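Side-chain contacts in abietadiene synthase, chloroplastic (Abies grandis, PDB 3S9V), which belongs to the terpene synthase family, a largely helical plant enzyme that combines a terpene synthase N-terminal domain with a metal-binding domain in one chain: residues K41-C46 against E461-L466; F271-A276 against K294-Y299; D286-E291 against K468-K473. One frame throughout, in Å; residues are numbered along the deposited sequence.

Contact 1 of 3, residues K41-C46 against E461-L466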
loop_
_atom_site.group_PDB
_atom_site.type_symbol
_atom_site.label_atom_id
_atom_site.label_comp_id
_atom_site.label_asym_id
_atom_site.label_seq_id
_atom_site.Cartn_x
_atom_site.Cartn_y
_atom_site.Cartn_z
ATOM N N LYS A 41 13.886 14.865 -2.360
ATOM C CA LYS A 41 13.115 15.774 -3.203
ATOM C C LYS A 41 13.828 15.889 -4.550
ATOM O O LYS A 41 13.189 16.010 -5.591
ATOM C CB LYS A 41 12.994 17.162 -2.567
ATOM C CG LYS A 41 11.934 17.273 -1.487
ATOM C CD LYS A 41 11.765 18.721 -1.061
ATOM C CE LYS A 41 10.622 18.892 -0.078
ATOM N NZ LYS A 41 10.424 20.329 0.266
ATOM N N ASN A 42 15.157 15.853 -4.526
ATOM C CA ASN A 42 15.917 15.938 -5.767
ATOM C C ASN A 42 15.676 14.669 -6.586
ATOM O O ASN A 42 15.570 14.731 -7.807
ATOM C CB ASN A 42 17.415 16.106 -5.487
ATOM C CG ASN A 42 18.216 16.412 -6.748
ATOM O OD1 ASN A 42 18.035 17.461 -7.374
ATOM N ND2 ASN A 42 19.102 15.494 -7.129
ATOM N N MET A 43 15.602 13.519 -5.917
ATOM C CA MET A 43 15.337 12.272 -6.626
ATOM C C MET A 43 14.041 12.420 -7.416
ATOM O O MET A 43 13.999 12.133 -8.614
ATOM C CB MET A 43 15.196 11.104 -5.653
ATOM C CG MET A 43 16.485 10.332 -5.393
ATOM S SD MET A 43 16.266 9.064 -4.118
ATOM C CE MET A 43 15.105 8.033 -4.885
ATOM N N PHE A 44 12.983 12.875 -6.749
ATOM C CA PHE A 44 11.707 13.048 -7.433
ATOM C C PHE A 44 11.805 14.012 -8.616
ATOM O O PHE A 44 11.214 13.768 -9.672
ATOM C CB PHE A 44 10.627 13.543 -6.467
ATOM C CG PHE A 44 9.954 12.442 -5.696
ATOM C CD1 PHE A 44 10.518 11.944 -4.527
ATOM C CD2 PHE A 44 8.760 11.896 -6.150
ATOM C CE1 PHE A 44 9.904 10.914 -3.814
ATOM C CE2 PHE A 44 8.131 10.867 -5.453
ATOM C CZ PHE A 44 8.707 10.373 -4.277
ATOM N N ARG A 45 12.544 15.105 -8.441
ATOM C CA ARG A 45 12.699 16.093 -9.506
ATOM C C ARG A 45 13.524 15.556 -10.670
ATOM O O ARG A 45 13.400 16.030 -11.795
ATOM C CB ARG A 45 13.344 17.369 -8.960
ATOM C CG ARG A 45 12.515 18.059 -7.886
ATOM C CD ARG A 45 13.087 19.424 -7.544
ATOM N NE ARG A 45 13.114 20.289 -8.723
ATOM C CZ ARG A 45 13.567 21.540 -8.733
ATOM N NH1 ARG A 45 14.038 22.094 -7.622
ATOM N NH2 ARG A 45 13.547 22.237 -9.862
ATOM N N CYS A 46 14.361 14.561 -10.395
ATOM C CA CYS A 46 15.201 13.952 -11.423
ATOM C C CYS A 46 14.472 12.876 -12.228
ATOM O O CYS A 46 14.883 12.546 -13.338
ATOM C CB CYS A 46 16.447 13.324 -10.796
ATOM S SG CYS A 46 17.721 14.491 -10.312
ATOM N N GLU A 461 18.547 3.180 0.447
ATOM C CA GLU A 461 18.843 3.285 1.872
ATOM C C GLU A 461 18.319 4.591 2.479
ATOM O O GLU A 461 17.989 4.644 3.662
ATOM C CB GLU A 461 20.354 3.212 2.091
ATOM C CG GLU A 461 20.993 1.887 1.710
ATOM C CD GLU A 461 20.896 0.853 2.812
ATOM O OE1 GLU A 461 21.430 -0.262 2.627
ATOM O OE2 GLU A 461 20.290 1.157 3.865
ATOM N N LYS A 462 18.245 5.640 1.670
ATOM C CA LYS A 462 17.788 6.937 2.155
ATOM C C LYS A 462 16.320 7.002 2.572
ATOM O O LYS A 462 15.983 7.707 3.522
ATOM C CB LYS A 462 18.104 8.016 1.117
ATOM C CG LYS A 462 19.596 8.213 0.945
ATOM C CD LYS A 462 19.943 9.313 -0.036
ATOM C CE LYS A 462 21.457 9.505 -0.085
ATOM N NZ LYS A 462 21.878 10.462 -1.146
ATOM N N TYR A 463 15.445 6.279 1.875
ATOM C CA TYR A 463 14.037 6.277 2.242
ATOM C C TYR A 463 13.917 5.666 3.636
ATOM O O TYR A 463 13.271 6.225 4.518
ATOM C CB TYR A 463 13.200 5.423 1.276
ATOM C CG TYR A 463 13.046 5.953 -0.133
ATOM C CD1 TYR A 463 12.872 7.314 -0.377
ATOM C CD2 TYR A 463 13.000 5.080 -1.219
ATOM C CE1 TYR A 463 12.652 7.793 -1.667
ATOM C CE2 TYR A 463 12.778 5.543 -2.514
ATOM C CZ TYR A 463 12.606 6.903 -2.733
ATOM O OH TYR A 463 12.392 7.374 -4.011
ATOM N N LEU A 464 14.546 4.508 3.818
ATOM C CA LEU A 464 14.500 3.785 5.082
ATOM C C LEU A 464 15.161 4.545 6.226
ATOM O O LEU A 464 14.668 4.536 7.356
ATOM C CB LEU A 464 15.164 2.413 4.932
ATOM C CG LEU A 464 15.042 1.527 6.176
ATOM C CD1 LEU A 464 13.570 1.407 6.580
ATOM C CD2 LEU A 464 15.637 0.164 5.901
ATOM N N GLU A 465 16.281 5.194 5.937
ATOM C CA GLU A 465 16.982 5.956 6.954
ATOM C C GLU A 465 16.061 7.064 7.450
ATOM O O GLU A 465 15.930 7.284 8.654
ATOM C CB GLU A 465 18.259 6.561 6.369
ATOM C CG GLU A 465 19.092 7.345 7.368
ATOM C CD GLU A 465 20.375 7.883 6.761
ATOM O OE1 GLU A 465 21.169 8.494 7.509
ATOM O OE2 GLU A 465 20.588 7.694 5.543
ATOM N N LEU A 466 15.414 7.756 6.519
ATOM C CA LEU A 466 14.513 8.837 6.889
ATOM C C LEU A 466 13.279 8.323 7.626
ATOM O O LEU A 466 12.826 8.944 8.584
ATOM C CB LEU A 466 14.077 9.612 5.650
ATOM C CG LEU A 466 13.083 10.735 5.911
ATOM C CD1 LEU A 466 13.694 11.750 6.879
ATOM C CD2 LEU A 466 12.714 11.394 4.590
#
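Helix-to-helix packing through a Met-aromatic contact joins Met-43, in the last turn of helix 29-46, to Tyr-463, in the first turns of helix 461-491. The two helices run in roughly opposite senses and stand well apart here, the CA atoms of Met-43 and Lys-462 being 10.6 Å from each other, which leaves long side chains to span the gap. Met-43 points at the other helix, and its chain turns only at the last torsion (chi3 63°), swinging the methyl group onto the phenol end of Tyr-463. The tyrosine comes from the opposite direction. With CG anti to its carbonyl carbon (chi1 -69°), the torsion sends the ring out from helix 461-491 so that its hydroxyl end meets CE of Met-43. CE of Met-43 lies 3.5 Å from CZ of Tyr-463; the 2.9 Å between CE of Met-43 and OH of Tyr-463 is too short to trust in detail. The sulfur stands farther back, SD of Met-43 being 5.1 Å from the Tyr-463 ring centroid and 38° off the ring normal, so that it meets the ring obliquely. Phe-44 adds a looser contact, its CE1 4.3 Å from OH of Tyr-463.

The buried hydroxyl is satisfied: it is hydrogen-bonded to the backbone O of Tyr-457, in the loop ahead of the helix, a bond that also fixes the outer end of the ring. Salt bridges from Lys-462 to Glu-39 and from Glu-465 to Arg-32 link the same two helices farther back along helix 29-46. The example illustrates how a small interface, 141 Å² summed over both sides, rests mainly on one methionine methyl and one phenol, with Phe-44 at the side: a buried Met-aromatic contact between two sequence-distant helices of a largely helical terpene synthase fold.

Contact 2 of 3, residues F271-A276 against K294-Y299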
loop_
_atom_site.group_PDB
_atom_site.type_symbol
_atom_site.label_atom_id
_atom_site.label_comp_id
_atom_site.label_asym_id
_atom_site.label_seq_id
_atom_site.Cartn_x
_atom_site.Cartn_y
_atom_site.Cartn_z
ATOM N N PHE A 271 6.274 2.862 -13.795
ATOM C CA PHE A 271 6.679 1.945 -12.752
ATOM C C PHE A 271 7.489 2.709 -11.688
ATOM O O PHE A 271 7.215 2.607 -10.491
ATOM C CB PHE A 271 7.493 0.804 -13.384
ATOM C CG PHE A 271 8.234 -0.051 -12.395
ATOM C CD1 PHE A 271 7.613 -0.514 -11.243
ATOM C CD2 PHE A 271 9.555 -0.413 -12.635
ATOM C CE1 PHE A 271 8.294 -1.324 -10.343
ATOM C CE2 PHE A 271 10.247 -1.225 -11.739
ATOM C CZ PHE A 271 9.616 -1.682 -10.590
ATOM N N GLU A 272 8.451 3.510 -12.125
ATOM C CA GLU A 272 9.287 4.250 -11.185
ATOM C C GLU A 272 8.530 5.265 -10.330
ATOM O O GLU A 272 8.726 5.333 -9.112
ATOM C CB GLU A 272 10.417 4.956 -11.934
ATOM C CG GLU A 272 11.338 5.736 -11.023
ATOM C CD GLU A 272 12.615 6.165 -11.709
ATOM O OE1 GLU A 272 12.593 7.132 -12.507
ATOM O OE2 GLU A 272 13.648 5.521 -11.452
ATOM N N ARG A 273 7.663 6.052 -10.959
ATOM C CA ARG A 273 6.899 7.057 -10.225
ATOM C C ARG A 273 5.906 6.471 -9.228
ATOM O O ARG A 273 5.830 6.934 -8.089
ATOM C CB ARG A 273 6.170 7.985 -11.198
ATOM C CG ARG A 273 7.086 9.003 -11.886
ATOM C CD ARG A 273 6.316 9.832 -12.899
ATOM N NE ARG A 273 7.127 10.898 -13.485
ATOM C CZ ARG A 273 8.116 10.699 -14.351
ATOM N NH1 ARG A 273 8.426 9.469 -14.746
ATOM N NH2 ARG A 273 8.800 11.732 -14.818
ATOM N N LEU A 274 5.157 5.453 -9.647
ATOM C CA LEU A 274 4.164 4.830 -8.774
ATOM C C LEU A 274 4.773 4.115 -7.571
ATOM O O LEU A 274 4.239 4.185 -6.452
ATOM C CB LEU A 274 3.291 3.848 -9.568
ATOM C CG LEU A 274 2.300 4.474 -10.557
ATOM C CD1 LEU A 274 1.726 3.385 -11.425
ATOM C CD2 LEU A 274 1.178 5.221 -9.816
ATOM N N TRP A 275 5.889 3.429 -7.802
ATOM C CA TRP A 275 6.555 2.699 -6.734
ATOM C C TRP A 275 7.277 3.638 -5.755
ATOM O O TRP A 275 7.332 3.378 -4.554
ATOM C CB TRP A 275 7.527 1.680 -7.337
ATOM C CG TRP A 275 6.965 0.295 -7.419
ATOM C CD1 TRP A 275 7.367 -0.786 -6.698
ATOM C CD2 TRP A 275 5.858 -0.149 -8.223
ATOM N NE1 TRP A 275 6.582 -1.876 -6.991
ATOM C CE2 TRP A 275 5.647 -1.513 -7.923
ATOM C CE3 TRP A 275 5.026 0.474 -9.161
ATOM C CZ2 TRP A 275 4.636 -2.269 -8.528
ATOM C CZ3 TRP A 275 4.015 -0.280 -9.767
ATOM C CH2 TRP A 275 3.831 -1.638 -9.445
ATOM N N ALA A 276 7.818 4.735 -6.263
ATOM C CA ALA A 276 8.505 5.689 -5.400
ATOM C C ALA A 276 7.494 6.317 -4.449
ATOM O O ALA A 276 7.748 6.452 -3.244
ATOM C CB ALA A 276 9.179 6.770 -6.244
ATOM N N LYS A 294 2.778 15.130 -6.080
ATOM C CA LYS A 294 1.772 15.753 -6.938
ATOM C C LYS A 294 2.280 15.770 -8.374
ATOM O O LYS A 294 1.579 15.360 -9.301
ATOM C CB LYS A 294 1.511 17.181 -6.456
ATOM C CG LYS A 294 0.124 17.724 -6.747
ATOM C CD LYS A 294 0.003 18.290 -8.143
ATOM C CE LYS A 294 -1.365 18.926 -8.345
ATOM N NZ LYS A 294 -1.509 19.525 -9.700
ATOM N N GLU A 295 3.515 16.225 -8.550
ATOM C CA GLU A 295 4.114 16.304 -9.877
ATOM C C GLU A 295 4.253 14.920 -10.530
ATOM O O GLU A 295 4.066 14.769 -11.732
ATOM C CB GLU A 295 5.487 16.980 -9.782
ATOM C CG GLU A 295 5.908 17.746 -11.031
ATOM C CD GLU A 295 7.222 18.503 -10.847
ATOM O OE1 GLU A 295 8.295 17.858 -10.789
ATOM O OE2 GLU A 295 7.179 19.750 -10.754
ATOM N N ALA A 296 4.575 13.913 -9.728
ATOM C CA ALA A 296 4.746 12.558 -10.228
ATOM C C ALA A 296 3.423 11.909 -10.625
ATOM O O ALA A 296 3.343 11.232 -11.651
ATOM C CB ALA A 296 5.453 11.713 -9.175
ATOM N N LEU A 297 2.389 12.105 -9.811
ATOM C CA LEU A 297 1.077 11.531 -10.097
ATOM C C LEU A 297 0.374 12.214 -11.272
ATOM O O LEU A 297 -0.374 11.559 -12.006
ATOM C CB LEU A 297 0.189 11.571 -8.846
ATOM C CG LEU A 297 0.658 10.682 -7.683
ATOM C CD1 LEU A 297 -0.308 10.825 -6.527
ATOM C CD2 LEU A 297 0.731 9.210 -8.122
ATOM N N ASP A 298 0.595 13.519 -11.451
ATOM C CA ASP A 298 -0.002 14.237 -12.580
ATOM C C ASP A 298 0.540 13.596 -13.866
ATOM O O ASP A 298 -0.190 13.390 -14.837
ATOM C CB ASP A 298 0.388 15.725 -12.579
ATOM C CG ASP A 298 -0.407 16.550 -11.576
ATOM O OD1 ASP A 298 -1.524 16.134 -11.193
ATOM O OD2 ASP A 298 0.081 17.638 -11.191
ATOM N N TYR A 299 1.832 13.288 -13.847
ATOM C CA TYR A 299 2.498 12.674 -14.981
ATOM C C TYR A 299 1.874 11.319 -15.283
ATOM O O TYR A 299 1.485 11.049 -16.420
ATOM C CB TYR A 299 3.986 12.498 -14.679
ATOM C CG TYR A 299 4.764 11.834 -15.796
ATOM C CD1 TYR A 299 5.379 12.591 -16.795
ATOM C CD2 TYR A 299 4.880 10.439 -15.856
ATOM C CE1 TYR A 299 6.097 11.973 -17.828
ATOM C CE2 TYR A 299 5.588 9.815 -16.879
ATOM C CZ TYR A 299 6.196 10.586 -17.860
ATOM O OH TYR A 299 6.917 9.963 -18.857
#
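Arg-273 and Tyr-299 form a cation-pi stack between helices 269-282 and 290-301 of the terpene synthase N-terminal domain, two consecutive helices whose segment axes run at 136°, splayed well away from antiparallel. The axes of the two short segments approach to 9.5 Å. The arginine chain runs extended from CG to NE towards the second helix; the turn at its last torsion (chi4 72°) then lays the guanidinium over the tyrosine. Tyr-299 meets it with CG anti to the backbone N, the side chains crossing at about a right angle while their flat groups lie nearly parallel, 18° apart. CZ of Arg-273 is 3.6 Å from the ring centroid of Tyr-299, and NE of Arg-273 sits 3.3 Å from CD2 of Tyr-299, so the overlap is offset towards that rim.

Hydrogen bonds hold both partners in place. NH1 of Arg-273 is bonded to the backbone O of Gly-48 and of Asp-269, and OH of Tyr-299 to OD1 of Asp-269, which makes Asp-269 common to both halves of the stack. Alongside, CD of Arg-273 lies 3.5 Å from the backbone O of Ala-296, which sits at the edge of the guanidinium, and CG of Arg-273 is 4.2 Å from CB of Ala-296. On a neighbouring part of the interface the leucines meet more loosely, through methyls: CD2 of Leu-274 lies 4.4 Å from CD2 of Leu-297.

Contact 3 of 3, residues D286-E291 against K468-K473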
loop_
_atom_site.group_PDB
_atom_site.type_symbol
_atom_site.label_atom_id
_atom_site.label_comp_id
_atom_site.label_asym_id
_atom_site.label_seq_id
_atom_site.Cartn_x
_atom_site.Cartn_y
_atom_site.Cartn_z
ATOM N N ASP A 286 5.644 10.463 3.568
ATOM C CA ASP A 286 5.091 11.192 2.437
ATOM C C ASP A 286 4.695 12.652 2.704
ATOM O O ASP A 286 4.650 13.456 1.771
ATOM C CB ASP A 286 3.877 10.430 1.889
ATOM C CG ASP A 286 2.760 10.297 2.917
ATOM O OD1 ASP A 286 1.670 10.866 2.683
ATOM O OD2 ASP A 286 2.972 9.630 3.961
ATOM N N ARG A 287 4.409 13.014 3.953
ATOM C CA ARG A 287 3.999 14.396 4.222
ATOM C C ARG A 287 5.083 15.393 3.838
ATOM O O ARG A 287 4.800 16.566 3.577
ATOM C CB ARG A 287 3.627 14.593 5.699
ATOM C CG ARG A 287 4.802 14.587 6.680
ATOM C CD ARG A 287 4.310 14.785 8.114
ATOM N NE ARG A 287 5.393 14.928 9.090
ATOM C CZ ARG A 287 6.155 13.929 9.520
ATOM N NH1 ARG A 287 5.965 12.697 9.068
ATOM N NH2 ARG A 287 7.103 14.160 10.416
ATOM N N HIS A 288 6.325 14.920 3.794
ATOM C CA HIS A 288 7.460 15.769 3.457
ATOM C C HIS A 288 7.641 16.023 1.960
ATOM O O HIS A 288 8.504 16.810 1.569
ATOM C CB HIS A 288 8.749 15.148 3.993
ATOM C CG HIS A 288 8.746 14.916 5.472
ATOM N ND1 HIS A 288 8.629 15.940 6.387
ATOM C CD2 HIS A 288 8.873 13.779 6.195
ATOM C CE1 HIS A 288 8.686 15.443 7.609
ATOM N NE2 HIS A 288 8.835 14.134 7.521
ATOM N N PHE A 289 6.834 15.379 1.119
ATOM C CA PHE A 289 6.990 15.534 -0.329
ATOM C C PHE A 289 5.688 15.699 -1.091
ATOM O O PHE A 289 5.542 15.168 -2.190
ATOM C CB PHE A 289 7.712 14.310 -0.885
ATOM C CG PHE A 289 8.840 13.839 -0.030
ATOM C CD1 PHE A 289 10.063 14.507 -0.035
ATOM C CD2 PHE A 289 8.674 12.742 0.808
ATOM C CE1 PHE A 289 11.109 14.084 0.787
ATOM C CE2 PHE A 289 9.707 12.313 1.633
ATOM C CZ PHE A 289 10.933 12.989 1.622
ATOM N N LYS A 290 4.745 16.436 -0.530
ATOM C CA LYS A 290 3.465 16.609 -1.194
ATOM C C LYS A 290 3.547 17.183 -2.605
ATOM O O LYS A 290 2.840 16.719 -3.504
ATOM C CB LYS A 290 2.529 17.438 -0.310
ATOM C CG LYS A 290 2.165 16.697 0.980
ATOM C CD LYS A 290 0.927 17.266 1.671
ATOM C CE LYS A 290 1.169 18.657 2.249
ATOM N NZ LYS A 290 2.175 18.655 3.352
ATOM N N GLU A 291 4.416 18.167 -2.808
ATOM C CA GLU A 291 4.575 18.794 -4.120
ATOM C C GLU A 291 5.199 17.847 -5.140
ATOM O O GLU A 291 4.861 17.893 -6.322
ATOM C CB GLU A 291 5.455 20.043 -4.018
ATOM C CG GLU A 291 4.897 21.169 -3.169
ATOM C CD GLU A 291 5.934 22.250 -2.904
ATOM O OE1 GLU A 291 6.879 21.987 -2.128
ATOM O OE2 GLU A 291 5.811 23.356 -3.479
ATOM N N LYS A 468 13.003 5.765 9.585
ATOM C CA LYS A 468 13.325 5.405 10.956
ATOM C C LYS A 468 13.534 6.650 11.819
ATOM O O LYS A 468 12.971 6.765 12.912
ATOM C CB LYS A 468 14.567 4.508 10.990
ATOM C CG LYS A 468 14.347 3.137 10.364
ATOM C CD LYS A 468 15.576 2.245 10.504
ATOM C CE LYS A 468 15.292 0.840 9.999
ATOM N NZ LYS A 468 16.510 -0.019 10.036
ATOM N N LEU A 469 14.333 7.586 11.322
ATOM C CA LEU A 469 14.591 8.815 12.059
ATOM C C LEU A 469 13.295 9.586 12.312
ATOM O O LEU A 469 13.077 10.115 13.401
ATOM C CB LEU A 469 15.573 9.706 11.284
ATOM C CG LEU A 469 17.048 9.287 11.267
ATOM C CD1 LEU A 469 17.826 10.122 10.262
ATOM C CD2 LEU A 469 17.636 9.454 12.662
ATOM N N ASP A 470 12.432 9.639 11.305
ATOM C CA ASP A 470 11.182 10.379 11.426
ATOM C C ASP A 470 10.206 9.676 12.357
ATOM O O ASP A 470 9.519 10.329 13.148
ATOM C CB ASP A 470 10.546 10.582 10.042
ATOM C CG ASP A 470 9.415 11.616 10.055
ATOM O OD1 ASP A 470 9.643 12.752 10.529
ATOM O OD2 ASP A 470 8.301 11.297 9.582
ATOM N N PHE A 471 10.150 8.349 12.270
ATOM C CA PHE A 471 9.248 7.583 13.118
ATOM C C PHE A 471 9.600 7.716 14.592
ATOM O O PHE A 471 8.710 7.863 15.435
ATOM C CB PHE A 471 9.258 6.110 12.722
ATOM C CG PHE A 471 8.277 5.271 13.488
ATOM C CD1 PHE A 471 8.594 4.784 14.751
ATOM C CD2 PHE A 471 7.026 4.972 12.947
ATOM C CE1 PHE A 471 7.682 4.008 15.465
ATOM C CE2 PHE A 471 6.103 4.198 13.650
ATOM C CZ PHE A 471 6.434 3.714 14.913
ATOM N N ASN A 472 10.890 7.663 14.910
ATOM C CA ASN A 472 11.318 7.790 16.301
ATOM C C ASN A 472 11.164 9.225 16.802
ATOM O O ASN A 472 10.811 9.447 17.957
ATOM C CB ASN A 472 12.769 7.324 16.472
ATOM C CG ASN A 472 12.925 5.831 16.248
ATOM O OD1 ASN A 472 12.021 5.049 16.557
ATOM N ND2 ASN A 472 14.075 5.425 15.725
ATOM N N LYS A 473 11.423 10.199 15.933
ATOM C CA LYS A 473 11.281 11.601 16.319
ATOM C C LYS A 473 9.830 11.879 16.692
ATOM O O LYS A 473 9.555 12.600 17.647
ATOM C CB LYS A 473 11.683 12.528 15.172
ATOM C CG LYS A 473 11.300 13.988 15.401
ATOM C CD LYS A 473 11.468 14.818 14.133
ATOM C CE LYS A 473 10.895 16.212 14.306
ATOM N NZ LYS A 473 10.898 16.966 13.022
#
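Arg-287 places CG between its backbone N and carbonyl carbon (chi1 72°) and from there runs extended to NE, where the turn at the last torsion (chi4 -74°) faces NH1 and NH2 to the carboxylate of Asp-470; the aspartate, its CG anti to the backbone N, comes from the opposite direction. The grip is end-on and two-pronged. NH1 of Arg-287 bonds OD2 of Asp-470 at 2.8 Å and NH2 of Arg-287 bonds OD1 of Asp-470 at 2.9 Å, each to a syn lone pair; NH2 of Arg-287 also makes a weak bond to OD2 of Asp-470, at 3.2 Å. The two planes stand 25° apart, and both oxygens are tilted out of the guanidinium plane.

His-288 adds a further weak bond: its NE2 donates to OD1 of Asp-470 over 3.4 Å, its ring steeply inclined to the carboxylate. The same NE2 lies over the centre of one guanidinium face. Lys-473 NZ, about 5.1 Å from OD1 of Asp-470, may add to the stabilisation of the buried carboxylate, though it also makes a long, weak ion pair with Glu-30. Such a bidentate arginine-aspartate salt bridge, backed by a histidine, ties the 3-10 turn ahead of helix 290-301 to helix 461-491.

Contact 1 joins helices 29-46 and 461-491, contact 2 helices 269-282 and 290-301, and contact 3 the turn ahead of 290-301 to 461-491. Contacts 1 and 3 have centres about 11 Å apart. CE of Lys-41 lies 3.4 Å from O of His-288, and Phe-289 packs with its CZ 3.8 Å from CD2 of Leu-466 and its CD1 3.6 Å from CG of Lys-41. Contacts 1 and 2, about 13 Å between centres, meet at Ala-276, whose CB lies 4.0 Å from OH of Tyr-463 and 4.1 Å from CZ of Phe-44. Contacts 2 and 3, about 18 Å between centres, adjoin only in sequence, where the turn of 286-289 leads into helix 290-301, the helix both use.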